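Local coordinates for maltose-binding protein MalE1 (Thermotoga maritima, PDB 6DTU) that holds maltotetraose in the cleft of a periplasmic-type solute-binding fold and probably serves as the sugar-capturing component of a maltose transport system, at residues A153-I158 / A338-A343; N345-L350 / K363-R368. All blocks are in the same frame, centred on the assembly; numbering follows the deposited sequence.

Contact 1 (A153-I158 / A338-A343). With GLC (alpha-D-glucopyranose), chain C; GLC (alpha-D-glucopyranose), chain B; GLC (alpha-D-glucopyranose), chain D.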
ATOM      1  N   ALA A 153      -6.505   8.196 -11.101  1.00 15.11           N
ATOM      2  CA  ALA A 153      -6.689   7.129 -12.077  1.00 14.92           C
ATOM      3  C   ALA A 153      -6.084   5.815 -11.623  1.00 15.33           C
ATOM      4  O   ALA A 153      -5.985   4.874 -12.418  1.00 17.79           O
ATOM      5  CB  ALA A 153      -6.094   7.547 -13.421  1.00 16.40           C
ATOM      6  N   GLU A 154      -5.702   5.729 -10.362  1.00 16.77           N
ATOM      7  CA  GLU A 154      -4.995   4.577  -9.822  1.00 15.05           C
ATOM      8  C   GLU A 154      -5.952   3.817  -8.911  1.00 14.44           C
ATOM      9  O   GLU A 154      -6.370   4.336  -7.869  1.00 14.33           O
ATOM     10  CB  GLU A 154      -3.758   5.062  -9.063  1.00 15.75           C
ATOM     11  CG  GLU A 154      -2.680   4.034  -8.915  1.00 24.21           C
ATOM     12  CD  GLU A 154      -1.387   4.609  -8.341  1.00 24.76           C
ATOM     13  OE1 GLU A 154      -1.187   5.854  -8.352  1.00 21.32           O
ATOM     14  OE2 GLU A 154      -0.558   3.792  -7.883  1.00 25.04           O
ATOM     15  N   PHE A 155      -6.275   2.582  -9.295  1.00 13.91           N
ATOM     16  CA  PHE A 155      -7.301   1.802  -8.598  1.00 12.54           C
ATOM     17  C   PHE A 155      -7.049   1.706  -7.097  1.00 14.88           C
ATOM     18  O   PHE A 155      -7.991   1.776  -6.293  1.00 16.14           O
ATOM     19  CB  PHE A 155      -7.360   0.408  -9.224  1.00 15.50           C
ATOM     20  CG  PHE A 155      -8.174  -0.599  -8.441  1.00 13.98           C
ATOM     21  CD1 PHE A 155      -9.479  -0.332  -8.069  1.00 16.89           C
ATOM     22  CD2 PHE A 155      -7.649  -1.848  -8.151  1.00 14.45           C
ATOM     23  CE1 PHE A 155     -10.221  -1.258  -7.371  1.00 16.57           C
ATOM     24  CE2 PHE A 155      -8.388  -2.795  -7.456  1.00 14.25           C
ATOM     25  CZ  PHE A 155      -9.682  -2.502  -7.069  1.00 14.01           C
ATOM     26  N   TYR A 156      -5.793   1.510  -6.690  1.00 13.76           N
ATOM     27  CA  TYR A 156      -5.499   1.362  -5.270  1.00 11.64           C
ATOM     28  C   TYR A 156      -6.043   2.539  -4.449  1.00 12.56           C
ATOM     29  O   TYR A 156      -6.571   2.349  -3.342  1.00 14.78           O
ATOM     30  CB  TYR A 156      -3.996   1.178  -5.079  1.00 11.82           C
ATOM     31  CG  TYR A 156      -3.579   1.039  -3.630  1.00 11.84           C
ATOM     32  CD1 TYR A 156      -3.515  -0.210  -2.997  1.00 11.62           C
ATOM     33  CD2 TYR A 156      -3.261   2.168  -2.875  1.00 13.53           C
ATOM     34  CE1 TYR A 156      -3.143  -0.324  -1.646  1.00 12.80           C
ATOM     35  CE2 TYR A 156      -2.876   2.048  -1.532  1.00 12.53           C
ATOM     36  CZ  TYR A 156      -2.832   0.802  -0.939  1.00 13.56           C
ATOM     37  OH  TYR A 156      -2.468   0.708   0.367  1.00 14.97           O
ATOM     38  N   TYR A 157      -5.969   3.753  -4.997  1.00 14.34           N
ATOM     39  CA  TYR A 157      -6.408   4.945  -4.277  1.00 15.54           C
ATOM     40  C   TYR A 157      -7.902   5.231  -4.409  1.00 15.71           C
ATOM     41  O   TYR A 157      -8.461   5.950  -3.566  1.00 15.67           O
ATOM     42  CB  TYR A 157      -5.572   6.158  -4.720  1.00 14.78           C
ATOM     43  CG  TYR A 157      -4.138   5.976  -4.307  1.00 15.03           C
ATOM     44  CD1 TYR A 157      -3.696   6.425  -3.067  1.00 13.28           C
ATOM     45  CD2 TYR A 157      -3.230   5.305  -5.123  1.00 15.39           C
ATOM     46  CE1 TYR A 157      -2.392   6.201  -2.647  1.00 14.50           C
ATOM     47  CE2 TYR A 157      -1.940   5.101  -4.720  1.00 13.68           C
ATOM     48  CZ  TYR A 157      -1.523   5.561  -3.489  1.00 14.08           C
ATOM     49  OH  TYR A 157      -0.249   5.348  -3.067  1.00 16.57           O
ATOM     50  N   ILE A 158      -8.563   4.698  -5.441  1.00 13.84           N
ATOM     51  CA  ILE A 158     -10.005   4.852  -5.603  1.00 15.67           C
ATOM     52  C   ILE A 158     -10.761   3.692  -4.964  1.00 16.85           C
ATOM     53  O   ILE A 158     -11.976   3.791  -4.736  1.00 16.17           O
ATOM     54  CB  ILE A 158     -10.313   4.982  -7.104  1.00 13.58           C
ATOM     55  CG1 ILE A 158      -9.478   6.108  -7.729  1.00 15.01           C
ATOM     56  CG2 ILE A 158     -11.805   5.242  -7.379  1.00 17.01           C
ATOM     57  CD1 ILE A 158      -9.623   7.434  -7.027  1.00 17.74           C
ATOM     58  N   ALA A 338      -2.688 -10.351  -9.739  1.00 17.02           N
ATOM     59  CA  ALA A 338      -1.819  -9.714 -10.724  1.00 15.00           C
ATOM     60  C   ALA A 338      -2.613  -9.248 -11.941  1.00 18.80           C
ATOM     61  O   ALA A 338      -2.235  -8.278 -12.602  1.00 27.73           O
ATOM     62  CB  ALA A 338      -0.712 -10.681 -11.157  1.00 19.81           C
ATOM     63  N   ALA A 339      -3.712  -9.925 -12.246  1.00 20.07           N
ATOM     64  CA  ALA A 339      -4.551  -9.553 -13.379  1.00 20.77           C
ATOM     65  C   ALA A 339      -5.438  -8.344 -13.097  1.00 19.93           C
ATOM     66  O   ALA A 339      -6.150  -7.893 -13.996  1.00 21.11           O
ATOM     67  CB  ALA A 339      -5.437 -10.736 -13.778  1.00 22.96           C
ATOM     68  N   VAL A 340      -5.436  -7.812 -11.882  1.00 18.80           N
ATOM     69  CA  VAL A 340      -6.463  -6.842 -11.510  1.00 16.85           C
ATOM     70  C   VAL A 340      -6.008  -5.406 -11.732  1.00 17.83           C
ATOM     71  O   VAL A 340      -6.746  -4.591 -12.294  1.00 16.81           O
ATOM     72  CB  VAL A 340      -6.939  -7.094 -10.059  1.00 18.20           C
ATOM     73  CG1 VAL A 340      -7.826  -5.938  -9.577  1.00 15.09           C
ATOM     74  CG2 VAL A 340      -7.686  -8.427  -9.969  1.00 17.79           C
ATOM     75  N   TRP A 341      -4.795  -5.068 -11.283  1.00 14.90           N
ATOM     76  CA  TRP A 341      -4.407  -3.670 -11.129  1.00 14.43           C
ATOM     77  C   TRP A 341      -4.393  -2.929 -12.457  1.00 17.49           C
ATOM     78  O   TRP A 341      -4.907  -1.813 -12.554  1.00 16.63           O
ATOM     79  CB  TRP A 341      -3.021  -3.603 -10.494  1.00 13.70           C
ATOM     80  CG  TRP A 341      -2.909  -4.311  -9.167  1.00 16.76           C
ATOM     81  CD1 TRP A 341      -2.259  -5.488  -8.927  1.00 14.01           C
ATOM     82  CD2 TRP A 341      -3.429  -3.878  -7.900  1.00 16.17           C
ATOM     83  NE1 TRP A 341      -2.335  -5.812  -7.603  1.00 14.90           N
ATOM     84  CE2 TRP A 341      -3.046  -4.848  -6.940  1.00 14.78           C
ATOM     85  CE3 TRP A 341      -4.180  -2.769  -7.485  1.00 14.34           C
ATOM     86  CZ2 TRP A 341      -3.372  -4.740  -5.594  1.00 15.94           C
ATOM     87  CZ3 TRP A 341      -4.508  -2.659  -6.143  1.00 15.16           C
ATOM     88  CH2 TRP A 341      -4.118  -3.651  -5.214  1.00 15.47           C
ATOM     89  N   ALA A 342      -3.736  -3.496 -13.470  1.00 16.01           N
ATOM     90  CA  ALA A 342      -3.572  -2.772 -14.730  1.00 17.68           C
ATOM     91  C   ALA A 342      -4.910  -2.541 -15.430  1.00 15.93           C
ATOM     92  O   ALA A 342      -5.132  -1.470 -16.002  1.00 17.27           O
ATOM     93  CB  ALA A 342      -2.581  -3.496 -15.647  1.00 17.81           C
ATOM     94  N   ALA A 343      -5.802  -3.540 -15.424  1.00 15.20           N
ATOM     95  CA  ALA A 343      -7.128  -3.359 -16.018  1.00 16.22           C
ATOM     96  C   ALA A 343      -7.912  -2.257 -15.316  1.00 16.91           C
ATOM     97  O   ALA A 343      -8.562  -1.430 -15.964  1.00 18.23           O
ATOM     98  CB  ALA A 343      -7.901  -4.677 -15.941  1.00 17.37           C
TER
HETATM   99  C1  GLC C   2       1.715   2.048  -1.556  1.00 12.63           C
HETATM  100  C2  GLC C   2       1.192   0.780  -0.987  1.00 12.95           C
HETATM  101  C3  GLC C   2       1.212  -0.293  -1.978  1.00 13.78           C
HETATM  102  C4  GLC C   2       0.406   0.076  -3.206  1.00 10.93           C
HETATM  103  C5  GLC C   2       0.884   1.424  -3.825  1.00 11.85           C
HETATM  104  C6  GLC C   2      -0.012   1.927  -4.825  1.00 13.17           C
HETATM  105  O2  GLC C   2       2.095   0.392   0.089  1.00 14.30           O
HETATM  106  O3  GLC C   2       0.583  -1.512  -1.433  1.00 12.94           O
HETATM  107  O4  GLC C   2       0.599  -0.938  -4.253  1.00 15.28           O
HETATM  108  O5  GLC C   2       0.874   2.441  -2.690  1.00 14.15           O
HETATM  109  O6  GLC C   2       0.644   2.962  -5.539  1.00 17.84           O
HETATM  110  C1  GLC B   3      -0.477  -1.783  -4.517  1.00 13.65           C
HETATM  111  C2  GLC B   3       0.019  -3.168  -4.658  1.00 12.84           C
HETATM  112  C3  GLC B   3       0.962  -3.305  -5.813  1.00 13.47           C
HETATM  113  C4  GLC B   3       0.327  -2.923  -7.093  1.00 14.09           C
HETATM  114  C5  GLC B   3      -0.203  -1.469  -7.025  1.00 14.09           C
HETATM  115  C6  GLC B   3      -0.952  -1.123  -8.162  1.00 12.87           C
HETATM  116  O2  GLC B   3       0.728  -3.533  -3.439  1.00 14.74           O
HETATM  117  O3  GLC B   3       1.428  -4.689  -5.899  1.00 14.87           O
HETATM  118  O4  GLC B   3       1.342  -3.003  -8.132  1.00 14.08           O
HETATM  119  O5  GLC B   3      -1.128  -1.354  -5.773  1.00 13.14           O
HETATM  120  O6  GLC B   3      -1.345   0.227  -8.036  1.00 17.47           O
HETATM  121  C1  GLC D   4       1.190  -4.114  -8.990  1.00 15.45           C
HETATM  122  C2  GLC D   4       2.533  -4.633  -9.321  1.00 14.03           C
HETATM  123  C3  GLC D   4       3.269  -3.685 -10.190  1.00 15.58           C
HETATM  124  C4  GLC D   4       2.521  -3.365 -11.446  1.00 18.96           C
HETATM  125  C5  GLC D   4       1.164  -2.700 -11.119  1.00 15.97           C
HETATM  126  C6  GLC D   4       0.359  -2.418 -12.275  1.00 20.45           C
HETATM  127  O2  GLC D   4       3.289  -4.836  -8.048  1.00 16.85           O
HETATM  128  O3  GLC D   4       4.551  -4.308 -10.520  1.00 18.17           O
HETATM  129  O4  GLC D   4       3.309  -2.474 -12.249  1.00 21.96           O
HETATM  130  O5  GLC D   4       0.438  -3.711 -10.203  1.00 18.28           O
HETATM  131  O6  GLC D   4       0.091  -3.620 -12.957  1.00 23.61           O
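F155 carries its CG anti to the backbone N (chi1 168°), which sends the phenyl ring across to W341, while W341 places CG beside its own backbone N (chi1 -57°) and lays the indole between that phenyl ring and the bound sugar. The pair helps build the oligosaccharide cleft of this periplasmic binding protein, where the first turn of helix 155-164 meets helix 341-352. F155 CD2 lies 3.7 Å from W341 CE3, the two side chains crossing at about a right angle with their ring planes at 52°, an oblique aromatic meeting. V340 fills in beside it, CG1 against F155 CE2. The benzo end of the indole also reaches Y156, whose CB is 4.0 Å from W341 CZ3.

Apolar contact alone joins the two segments, and polar groups beside it turn to the maltotetraose. One indole face of W341 carries the glucose of chain B, with its C4 displaced toward the rim, and CB touches the next glucose, of chain D. Y156 takes the chain C glucose over its ring, C4 over the ring centre and 3.8 Å above its plane, so two aromatic platforms serve successive sugars, an arrangement characteristic of carbohydrate-binding sites. Y157 packs a face against Y156, whose CD2 sits over the Y157 ring centre, and brings its OH within 3.1 Å of O5 of the chain C glucose. E154, the N-cap residue of helix 155-164, hydrogen-bonds S151 through OE1, and its other carboxylate oxygen, OE2, accepts a hydrogen bond of 2.8 Å from O6 of the chain C glucose.

Contact 2 (N345-L350 / K363-R368); sequences NDALNL and KNAVER
D346 OD2 receives R368 NH1 at 2.6 Å, a short salt bridge with an N-H...O angle of 166° that spans the groove between helices 341-352 and 358-374. The donor comes to the anti side of the carboxylate oxygen and is tilted out of the carboxylate plane. From the arginine's side the fit is flatter: OD2 lies at the edge of the guanidinium, near its plane. The carboxylate and guanidinium planes are turned 54° apart, and NH2 stays 3.6 Å from OD2, so a single N-H makes the bond instead of the paired grip of a bidentate bridge.

R368 gets there with an extended chain, CG anti to the backbone N (chi1 175°), running across the groove; D346 keeps CG beside its backbone N and meets it at about a right angle. On the buried side of this bridge the helices close on small residues, A347 CB touching A365 CB at 3.8 Å. Their CA atoms are the nearest pair between the segments, 6.0 Å apart, a close approach that the two short side chains permit. With R368 cut back to an alanine, the D346 carboxylate is likely to be left without its cationic mate, and the groove without the aliphatic chain across it.

R368 also packs on A342 and A343, one turn before D346, and A365 touches M344, so helix 358-374 crosses helix 341-352 at these small residues, while L348 of the latter helix packs on V193 and L196 of helix 187-201.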
ATOM      1  N   ASN A 345      -6.627   0.283 -13.421  1.00 14.93           N
ATOM      2  CA  ASN A 345      -5.958   1.551 -13.693  1.00 13.20           C
ATOM      3  C   ASN A 345      -6.349   2.079 -15.062  1.00 16.45           C
ATOM      4  O   ASN A 345      -6.620   3.275 -15.226  1.00 16.67           O
ATOM      5  CB  ASN A 345      -4.438   1.383 -13.651  1.00 15.67           C
ATOM      6  CG  ASN A 345      -3.897   1.216 -12.262  1.00 14.49           C
ATOM      7  OD1 ASN A 345      -4.586   1.434 -11.260  1.00 14.91           O
ATOM      8  ND2 ASN A 345      -2.645   0.845 -12.180  1.00 16.50           N
ATOM      9  N   ASP A 346      -6.375   1.199 -16.060  1.00 16.71           N
ATOM     10  CA  ASP A 346      -6.751   1.623 -17.401  1.00 18.37           C
ATOM     11  C   ASP A 346      -8.187   2.132 -17.433  1.00 16.64           C
ATOM     12  O   ASP A 346      -8.473   3.170 -18.052  1.00 16.72           O
ATOM     13  CB  ASP A 346      -6.511   0.474 -18.378  1.00 17.00           C
ATOM     14  CG  ASP A 346      -5.013   0.265 -18.678  1.00 21.50           C
ATOM     15  OD1 ASP A 346      -4.160   1.039 -18.189  1.00 23.19           O
ATOM     16  OD2 ASP A 346      -4.689  -0.680 -19.426  1.00 25.40           O
ATOM     17  N   ALA A 347      -9.101   1.443 -16.743  1.00 16.18           N
ATOM     18  CA  ALA A 347     -10.496   1.875 -16.739  1.00 17.12           C
ATOM     19  C   ALA A 347     -10.643   3.233 -16.079  1.00 17.02           C
ATOM     20  O   ALA A 347     -11.380   4.089 -16.568  1.00 15.92           O
ATOM     21  CB  ALA A 347     -11.387   0.855 -16.032  1.00 18.62           C
ATOM     22  N   LEU A 348      -9.961   3.441 -14.947  1.00 14.59           N
ATOM     23  CA  LEU A 348     -10.070   4.731 -14.273  1.00 16.99           C
ATOM     24  C   LEU A 348      -9.438   5.842 -15.092  1.00 14.94           C
ATOM     25  O   LEU A 348      -9.941   6.972 -15.065  1.00 17.32           O
ATOM     26  CB  LEU A 348      -9.443   4.676 -12.878  1.00 15.13           C
ATOM     27  CG  LEU A 348     -10.222   3.714 -11.985  1.00 15.55           C
ATOM     28  CD1 LEU A 348      -9.565   3.660 -10.627  1.00 18.68           C
ATOM     29  CD2 LEU A 348     -11.687   4.102 -11.881  1.00 16.91           C
ATOM     30  N   ASN A 349      -8.371   5.544 -15.848  1.00 16.39           N
ATOM     31  CA  ASN A 349      -7.808   6.546 -16.752  1.00 16.81           C
ATOM     32  C   ASN A 349      -8.842   7.008 -17.768  1.00 16.93           C
ATOM     33  O   ASN A 349      -8.955   8.210 -18.049  1.00 20.08           O
ATOM     34  CB  ASN A 349      -6.567   6.000 -17.458  1.00 15.48           C
ATOM     35  CG  ASN A 349      -6.012   6.971 -18.491  1.00 19.66           C
ATOM     36  OD1 ASN A 349      -6.539   7.073 -19.601  1.00 24.24           O
ATOM     37  ND2 ASN A 349      -4.937   7.648 -18.154  1.00 26.09           N
ATOM     38  N   LEU A 350      -9.597   6.066 -18.340  1.00 16.90           N
ATOM     39  CA  LEU A 350     -10.641   6.437 -19.290  1.00 17.87           C
ATOM     40  C   LEU A 350     -11.703   7.304 -18.641  1.00 19.01           C
ATOM     41  O   LEU A 350     -12.161   8.284 -19.237  1.00 19.72           O
ATOM     42  CB  LEU A 350     -11.293   5.180 -19.850  1.00 17.48           C
ATOM     43  CG  LEU A 350     -10.385   4.280 -20.682  1.00 21.65           C
ATOM     44  CD1 LEU A 350     -11.156   3.054 -21.128  1.00 22.66           C
ATOM     45  CD2 LEU A 350      -9.895   5.091 -21.875  1.00 19.74           C
ATOM     46  N   LYS A 363     -17.117  -2.353 -16.976  1.00 18.46           N
ATOM     47  CA  LYS A 363     -17.534  -3.594 -17.620  1.00 21.36           C
ATOM     48  C   LYS A 363     -16.391  -4.182 -18.429  1.00 18.25           C
ATOM     49  O   LYS A 363     -16.083  -5.374 -18.319  1.00 20.88           O
ATOM     50  CB  LYS A 363     -18.747  -3.321 -18.511  1.00 22.15           C
ATOM     51  CG  LYS A 363     -19.300  -4.540 -19.237  1.00 32.68           C
ATOM     52  CD  LYS A 363     -20.592  -4.176 -19.957  1.00 36.35           C
ATOM     53  CE  LYS A 363     -20.931  -5.175 -21.032  1.00 36.39           C
ATOM     54  NZ  LYS A 363     -21.429  -4.487 -22.253  1.00 37.61           N
ATOM     55  N   ASN A 364     -15.735  -3.347 -19.238  1.00 18.42           N
ATOM     56  CA  ASN A 364     -14.614  -3.821 -20.036  1.00 17.03           C
ATOM     57  C   ASN A 364     -13.454  -4.249 -19.149  1.00 19.16           C
ATOM     58  O   ASN A 364     -12.754  -5.221 -19.464  1.00 19.90           O
ATOM     59  CB  ASN A 364     -14.188  -2.753 -21.046  1.00 18.97           C
ATOM     60  CG  ASN A 364     -15.227  -2.541 -22.128  1.00 25.83           C
ATOM     61  OD1 ASN A 364     -16.171  -3.322 -22.258  1.00 28.01           O
ATOM     62  ND2 ASN A 364     -15.043  -1.499 -22.934  1.00 26.96           N
ATOM     63  N   ALA A 365     -13.234  -3.536 -18.036  1.00 18.62           N
ATOM     64  CA  ALA A 365     -12.162  -3.922 -17.115  1.00 16.38           C
ATOM     65  C   ALA A 365     -12.368  -5.336 -16.583  1.00 17.20           C
ATOM     66  O   ALA A 365     -11.436  -6.145 -16.568  1.00 18.98           O
ATOM     67  CB  ALA A 365     -12.041  -2.931 -15.952  1.00 16.92           C
ATOM     68  N   VAL A 366     -13.588  -5.657 -16.162  1.00 18.97           N
ATOM     69  CA  VAL A 366     -13.866  -6.983 -15.620  1.00 18.45           C
ATOM     70  C   VAL A 366     -13.732  -8.065 -16.695  1.00 21.30           C
ATOM     71  O   VAL A 366     -13.216  -9.161 -16.429  1.00 18.68           O
ATOM     72  CB  VAL A 366     -15.229  -6.990 -14.901  1.00 18.56           C
ATOM     73  CG1 VAL A 366     -15.671  -8.395 -14.563  1.00 20.49           C
ATOM     74  CG2 VAL A 366     -15.166  -6.141 -13.626  1.00 20.05           C
ATOM     75  N   GLU A 367     -14.171  -7.788 -17.930  1.00 21.14           N
ATOM     76  CA  GLU A 367     -13.952  -8.768 -18.992  1.00 25.11           C
ATOM     77  C   GLU A 367     -12.466  -8.973 -19.255  1.00 23.12           C
ATOM     78  O   GLU A 367     -12.027 -10.096 -19.536  1.00 20.34           O
ATOM     79  CB  GLU A 367     -14.642  -8.326 -20.288  1.00 22.77           C
ATOM     80  CG  GLU A 367     -16.088  -7.887 -20.122  1.00 26.22           C
ATOM     81  CD  GLU A 367     -16.818  -7.701 -21.447  1.00 37.92           C
ATOM     82  OE1 GLU A 367     -18.041  -7.961 -21.496  1.00 41.53           O
ATOM     83  OE2 GLU A 367     -16.176  -7.276 -22.434  1.00 40.92           O
ATOM     84  N   ARG A 368     -11.675  -7.911 -19.131  1.00 19.38           N
ATOM     85  CA  ARG A 368     -10.238  -8.052 -19.294  1.00 21.14           C
ATOM     86  C   ARG A 368      -9.638  -8.886 -18.173  1.00 21.41           C
ATOM     87  O   ARG A 368      -8.855  -9.800 -18.432  1.00 20.68           O
ATOM     88  CB  ARG A 368      -9.578  -6.676 -19.387  1.00 20.00           C
ATOM     89  CG  ARG A 368      -8.072  -6.709 -19.444  1.00 22.54           C
ATOM     90  CD  ARG A 368      -7.487  -5.310 -19.553  1.00 24.38           C
ATOM     91  NE  ARG A 368      -6.086  -5.262 -19.138  1.00 25.65           N
ATOM     92  CZ  ARG A 368      -5.347  -4.162 -19.176  1.00 23.49           C
ATOM     93  NH1 ARG A 368      -5.882  -3.033 -19.612  1.00 22.75           N
ATOM     94  NH2 ARG A 368      -4.084  -4.189 -18.779  1.00 27.26           N
TER

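From the N terminus, the chain first supplies 153-158 at the head of helix 155-164, then travels through 179 residues, rich in helix and including 32 in strands, before 338-343 returns to it and contact 1 closes that long loop. Contact 2 opens just beyond, at 345, and closes after only 12 residues, between two consecutive helices. The two therefore follow in series, neither nested nor crossed. Helix 341-352 is common to both, facing helix 155-164 and the sugar in one and C-terminal helix 358-374 in the other. They also touch directly: N345 OD1 probably accepts a hydrogen bond from F155 N, at 2.8 Å, and A153 O packs on L348 CB.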